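Local coordinates for molybdate-binding protein MolA (Haemophilus influenzae, PDB 3PSH), which binds molybdate and tungstate in the periplasm and serves the MolBCA ABC transporter in low-affinity molybdate import, at residues V225-E228 against N229-W233; Q303-L307 against D308-N312. All coordinates share one frame; numbering follows the deposited sequence.

Contact 1. Residues V225-E228 against N229-W233; sequences VSLE and NVLEW
Val225 meets Val230 and Trp233 on the inner side of the short helix 227-233, one methyl group for each. Val225 CG2 lies 4.2 Å from CG2 of Val230, the two side chains crossing at about a right angle. Val225 CG1, placed beside the backbone N by a chi1 of -55°, reaches the edge of the indole near the ring plane, 4.3 Å from Trp233 CH2. Tyr187 of strand 184-188 touches all three residues and closes this apolar patch against the sheet. One face of the indole carries Asn229 O, 3.2 Å above its plane and offset toward the rim. Farther round the helix, Leu227 CD1 rests 4.0 Å from Leu231 CG, and Leu227 also packs on Trp257. At the start of the helix Ser226 OG accepts from Asn229 N at 3.2 Å; chi1 of 63° turns the hydroxyl back over the first turn, where it takes up an amide that precedes the regular i to i+4 pattern. That pattern begins weakly, from Val230 N to Ser226 O, and tightens with Leu231 N to Leu227 O at 3.0 Å. On the exposed side the carboxylates of Glu228 and Glu232 come together, OE2 to OE2 at 2.7 Å with their planes 67° apart. Oxygens this close suggest that one of the two acids probably holds a proton, consistent with a raised pKa for that group. The Ser226 hydroxyl on Asn229 N is a serine N-cap, opening the helix between strands 222-224 and 237-240 in one lobe of a periplasmic binding protein.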
loop_
_atom_site.group_PDB
_atom_site.type_symbol
_atom_site.label_atom_id
_atom_site.label_comp_id
_atom_site.label_asym_id
_atom_site.label_seq_id
_atom_site.Cartn_x
_atom_site.Cartn_y
_atom_site.Cartn_z
ATOM N N VAL A 225 -10.828 -15.561 6.553
ATOM C CA VAL A 225 -12.280 -15.811 6.535
ATOM C C VAL A 225 -12.468 -17.282 6.165
ATOM O O VAL A 225 -11.487 -17.983 5.810
ATOM C CB VAL A 225 -12.966 -14.803 5.556
ATOM C CG1 VAL A 225 -12.548 -13.314 6.017
ATOM C CG2 VAL A 225 -12.527 -14.976 4.126
ATOM N N SER A 226 -13.720 -17.756 6.199
ATOM C CA SER A 226 -13.984 -19.116 5.647
ATOM C C SER A 226 -14.506 -19.056 4.220
ATOM O O SER A 226 -15.026 -17.997 3.766
ATOM C CB SER A 226 -15.054 -19.862 6.485
ATOM O OG SER A 226 -16.308 -19.151 6.403
ATOM N N LEU A 227 -14.385 -20.200 3.548
ATOM C CA LEU A 227 -14.948 -20.439 2.230
ATOM C C LEU A 227 -16.442 -20.168 2.267
ATOM O O LEU A 227 -16.964 -19.502 1.355
ATOM C CB LEU A 227 -14.567 -21.847 1.674
ATOM C CG LEU A 227 -15.086 -22.283 0.263
ATOM C CD1 LEU A 227 -14.977 -21.110 -0.851
ATOM C CD2 LEU A 227 -14.481 -23.594 -0.245
ATOM N N GLU A 228 -17.117 -20.583 3.350
ATOM C CA GLU A 228 -18.558 -20.302 3.478
ATOM C C GLU A 228 -18.911 -18.758 3.375
ATOM O O GLU A 228 -19.890 -18.334 2.702
ATOM C CB GLU A 228 -19.165 -21.009 4.726
ATOM C CG GLU A 228 -20.678 -20.888 4.836
ATOM C CD GLU A 228 -21.448 -21.567 3.725
ATOM O OE1 GLU A 228 -20.911 -22.442 2.985
ATOM O OE2 GLU A 228 -22.609 -21.156 3.550
ATOM N N ASN A 229 -18.116 -17.904 4.045
ATOM C CA ASN A 229 -18.248 -16.434 3.936
ATOM C C ASN A 229 -18.208 -15.966 2.476
ATOM O O ASN A 229 -19.061 -15.202 2.068
ATOM C CB ASN A 229 -17.123 -15.707 4.725
ATOM C CG ASN A 229 -17.150 -15.994 6.231
ATOM O OD1 ASN A 229 -18.215 -16.064 6.871
ATOM N ND2 ASN A 229 -15.947 -16.202 6.802
ATOM N N VAL A 230 -17.225 -16.435 1.712
ATOM C CA VAL A 230 -17.052 -15.988 0.329
ATOM C C VAL A 230 -18.202 -16.508 -0.595
ATOM O O VAL A 230 -18.700 -15.783 -1.492
ATOM C CB VAL A 230 -15.732 -16.507 -0.268
ATOM C CG1 VAL A 230 -15.485 -15.842 -1.670
ATOM C CG2 VAL A 230 -14.557 -16.308 0.709
ATOM N N LEU A 231 -18.663 -17.729 -0.312
ATOM C CA LEU A 231 -19.816 -18.269 -1.097
ATOM C C LEU A 231 -21.082 -17.468 -0.810
ATOM O O LEU A 231 -21.845 -17.161 -1.736
ATOM C CB LEU A 231 -20.047 -19.699 -0.684
ATOM C CG LEU A 231 -18.985 -20.763 -1.005
ATOM C CD1 LEU A 231 -19.357 -22.164 -0.379
ATOM C CD2 LEU A 231 -18.749 -20.882 -2.508
ATOM N N GLU A 232 -21.276 -17.123 0.457
ATOM C CA GLU A 232 -22.384 -16.223 0.910
ATOM C C GLU A 232 -22.328 -14.819 0.252
ATOM O O GLU A 232 -23.329 -14.271 -0.221
ATOM C CB GLU A 232 -22.497 -16.176 2.448
ATOM C CG GLU A 232 -23.136 -17.502 2.977
ATOM C CD GLU A 232 -23.085 -17.710 4.516
ATOM O OE1 GLU A 232 -23.169 -16.735 5.286
ATOM O OE2 GLU A 232 -22.995 -18.888 4.981
ATOM N N TRP A 233 -21.121 -14.250 0.176
ATOM C CA TRP A 233 -20.915 -12.942 -0.406
ATOM C C TRP A 233 -21.100 -13.017 -1.911
ATOM O O TRP A 233 -21.639 -12.102 -2.503
ATOM C CB TRP A 233 -19.480 -12.345 -0.091
ATOM C CG TRP A 233 -19.339 -11.934 1.342
ATOM C CD1 TRP A 233 -20.312 -11.393 2.162
ATOM C CD2 TRP A 233 -18.136 -12.002 2.118
ATOM N NE1 TRP A 233 -19.774 -11.135 3.404
ATOM C CE2 TRP A 233 -18.469 -11.547 3.421
ATOM C CE3 TRP A 233 -16.835 -12.486 1.867
ATOM C CZ2 TRP A 233 -17.512 -11.529 4.486
ATOM C CZ3 TRP A 233 -15.871 -12.443 2.948
ATOM C CH2 TRP A 233 -16.252 -11.998 4.222
#

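Contact 2. Residues Q303-L307 against D308-N312; sequences QDVDL and DKMVN
Asp306, centre of an inverse gamma turn, brings the chain into helix 307-319, whose first turns are closed by Met310 N to Asp306 O at 3.2 Å and Val311 N to Leu307 O at 2.8 Å. The Asp306 carboxylate folds over the helix start: with CG anti to the backbone N (chi1 -179°), OD1 accepts from Lys309 N at 3.1 Å, the amide coming from above the carboxylate plane. Asp306 OD2 lies against the aliphatic part of Lys309, 3.4 Å from its CB, while the ammonium continues to a long, weak ion pair with Asp313. A negative charge at this end would probably be favoured by the helix dipole. Inward, Leu307 CD1 packs 3.8 Å from Val311 CG2, one turn on, and both side chains also touch Tyr274. Met310, extended beyond CG, reaches back past the cap to set its terminal CE 3.7 Å from Val305 CG1, an apolar contact between the residue before the N-cap and the fourth after it. Val305 and Leu307 are further covered by Val291 of helix 283-297. An aspartate N-cap flanked by such an apolar contact is the hydrophobic-staple pattern, here starting the C-terminal helix.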
loop_
_atom_site.group_PDB
_atom_site.type_symbol
_atom_site.label_atom_id
_atom_site.label_comp_id
_atom_site.label_asym_id
_atom_site.label_seq_id
_atom_site.Cartn_x
_atom_site.Cartn_y
_atom_site.Cartn_z
ATOM N N GLN A 303 -12.609 5.125 -22.868
ATOM C CA GLN A 303 -11.831 4.806 -24.076
ATOM C C GLN A 303 -10.827 5.806 -24.514
ATOM O O GLN A 303 -9.818 5.436 -25.119
ATOM C CB GLN A 303 -12.872 4.468 -25.208
ATOM C CG GLN A 303 -13.663 3.145 -25.003
ATOM C CD GLN A 303 -12.835 1.886 -25.036
ATOM O OE1 GLN A 303 -11.756 1.827 -25.659
ATOM N NE2 GLN A 303 -13.384 0.837 -24.507
ATOM N N ASP A 304 -11.055 7.056 -24.112
ATOM C CA ASP A 304 -10.144 8.158 -24.330
ATOM C C ASP A 304 -8.984 8.169 -23.355
ATOM O O ASP A 304 -8.103 9.019 -23.495
ATOM C CB ASP A 304 -10.752 9.598 -24.171
ATOM C CG ASP A 304 -11.477 9.796 -22.827
ATOM O OD1 ASP A 304 -12.210 8.816 -22.464
ATOM O OD2 ASP A 304 -11.454 10.887 -22.229
ATOM N N VAL A 305 -9.067 7.362 -22.300
ATOM C CA VAL A 305 -8.010 7.440 -21.232
ATOM C C VAL A 305 -6.908 6.475 -21.593
ATOM O O VAL A 305 -7.088 5.261 -21.527
ATOM C CB VAL A 305 -8.622 7.093 -19.861
ATOM C CG1 VAL A 305 -7.545 7.044 -18.802
ATOM C CG2 VAL A 305 -9.656 8.204 -19.518
ATOM N N ASP A 306 -5.761 7.029 -21.996
ATOM C CA ASP A 306 -4.612 6.240 -22.473
ATOM C C ASP A 306 -3.832 5.754 -21.220
ATOM O O ASP A 306 -2.944 6.456 -20.717
ATOM C CB ASP A 306 -3.687 7.063 -23.362
ATOM C CG ASP A 306 -2.495 6.245 -23.891
ATOM O OD1 ASP A 306 -2.201 5.071 -23.439
ATOM O OD2 ASP A 306 -1.874 6.762 -24.856
ATOM N N LEU A 307 -4.303 4.707 -20.592
ATOM C CA LEU A 307 -3.633 4.282 -19.311
ATOM C C LEU A 307 -2.167 3.863 -19.548
ATOM O O LEU A 307 -1.291 4.046 -18.680
ATOM C CB LEU A 307 -4.453 3.134 -18.666
ATOM C CG LEU A 307 -3.849 2.642 -17.334
ATOM C CD1 LEU A 307 -3.722 3.776 -16.375
ATOM C CD2 LEU A 307 -4.674 1.637 -16.703
ATOM N N ASP A 308 -1.867 3.266 -20.695
ATOM C CA ASP A 308 -0.473 2.819 -20.951
ATOM C C ASP A 308 0.462 4.003 -20.816
ATOM O O ASP A 308 1.617 3.884 -20.277
ATOM C CB ASP A 308 -0.335 2.228 -22.378
ATOM C CG ASP A 308 -0.936 0.860 -22.487
ATOM O OD1 ASP A 308 -1.159 0.184 -21.450
ATOM O OD2 ASP A 308 -1.284 0.479 -23.629
ATOM N N LYS A 309 0.054 5.162 -21.354
ATOM C CA LYS A 309 0.917 6.391 -21.349
ATOM C C LYS A 309 0.969 6.946 -19.937
ATOM O O LYS A 309 2.008 7.493 -19.474
ATOM C CB LYS A 309 0.381 7.448 -22.352
ATOM C CG LYS A 309 1.000 8.835 -22.372
ATOM C CD LYS A 309 0.572 9.618 -23.673
ATOM C CE LYS A 309 1.229 11.032 -23.749
ATOM N NZ LYS A 309 1.174 11.760 -22.431
ATOM N N MET A 310 -0.180 6.866 -19.253
ATOM C CA MET A 310 -0.244 7.417 -17.920
ATOM C C MET A 310 0.795 6.609 -17.125
ATOM O O MET A 310 1.577 7.181 -16.317
ATOM C CB MET A 310 -1.638 7.280 -17.316
ATOM C CG MET A 310 -2.533 8.423 -17.695
ATOM S SD MET A 310 -4.139 7.999 -16.854
ATOM C CE MET A 310 -5.092 9.464 -17.399
ATOM N N VAL A 311 0.789 5.289 -17.310
ATOM C CA VAL A 311 1.683 4.405 -16.508
ATOM C C VAL A 311 3.155 4.607 -16.847
ATOM O O VAL A 311 4.045 4.711 -15.936
ATOM C CB VAL A 311 1.292 2.918 -16.723
ATOM C CG1 VAL A 311 2.387 1.977 -16.083
ATOM C CG2 VAL A 311 -0.091 2.570 -16.185
ATOM N N ASN A 312 3.404 4.731 -18.149
ATOM C CA ASN A 312 4.778 5.018 -18.595
ATOM C C ASN A 312 5.349 6.331 -18.034
ATOM O O ASN A 312 6.493 6.318 -17.487
ATOM C CB ASN A 312 4.909 5.088 -20.098
ATOM C CG ASN A 312 6.381 5.259 -20.517
ATOM O OD1 ASN A 312 7.209 4.366 -20.229
ATOM N ND2 ASN A 312 6.729 6.414 -21.133
#

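In the fold
Both contacts are local helix starts, each with an acceptor side chain at the N-cap, but they lie about 36 Å apart between centres and belong to different elements. Contact 1 caps a short helix of the lobe whose parallel sheet includes strands 184-188 and 237-240, with the Val225 side chain about 9 Å from that of the molybdate-binding Tyr196. Contact 2 lies away from the annotated sites and begins the last long helix, which packs against helix 283-297. Each is partly buried, joining an apolar inner side to a polar outer one. A neutral hydroxyl caps contact 1, whose outer side brings two acids close together; a carboxylate caps contact 2, beside a lysine chain.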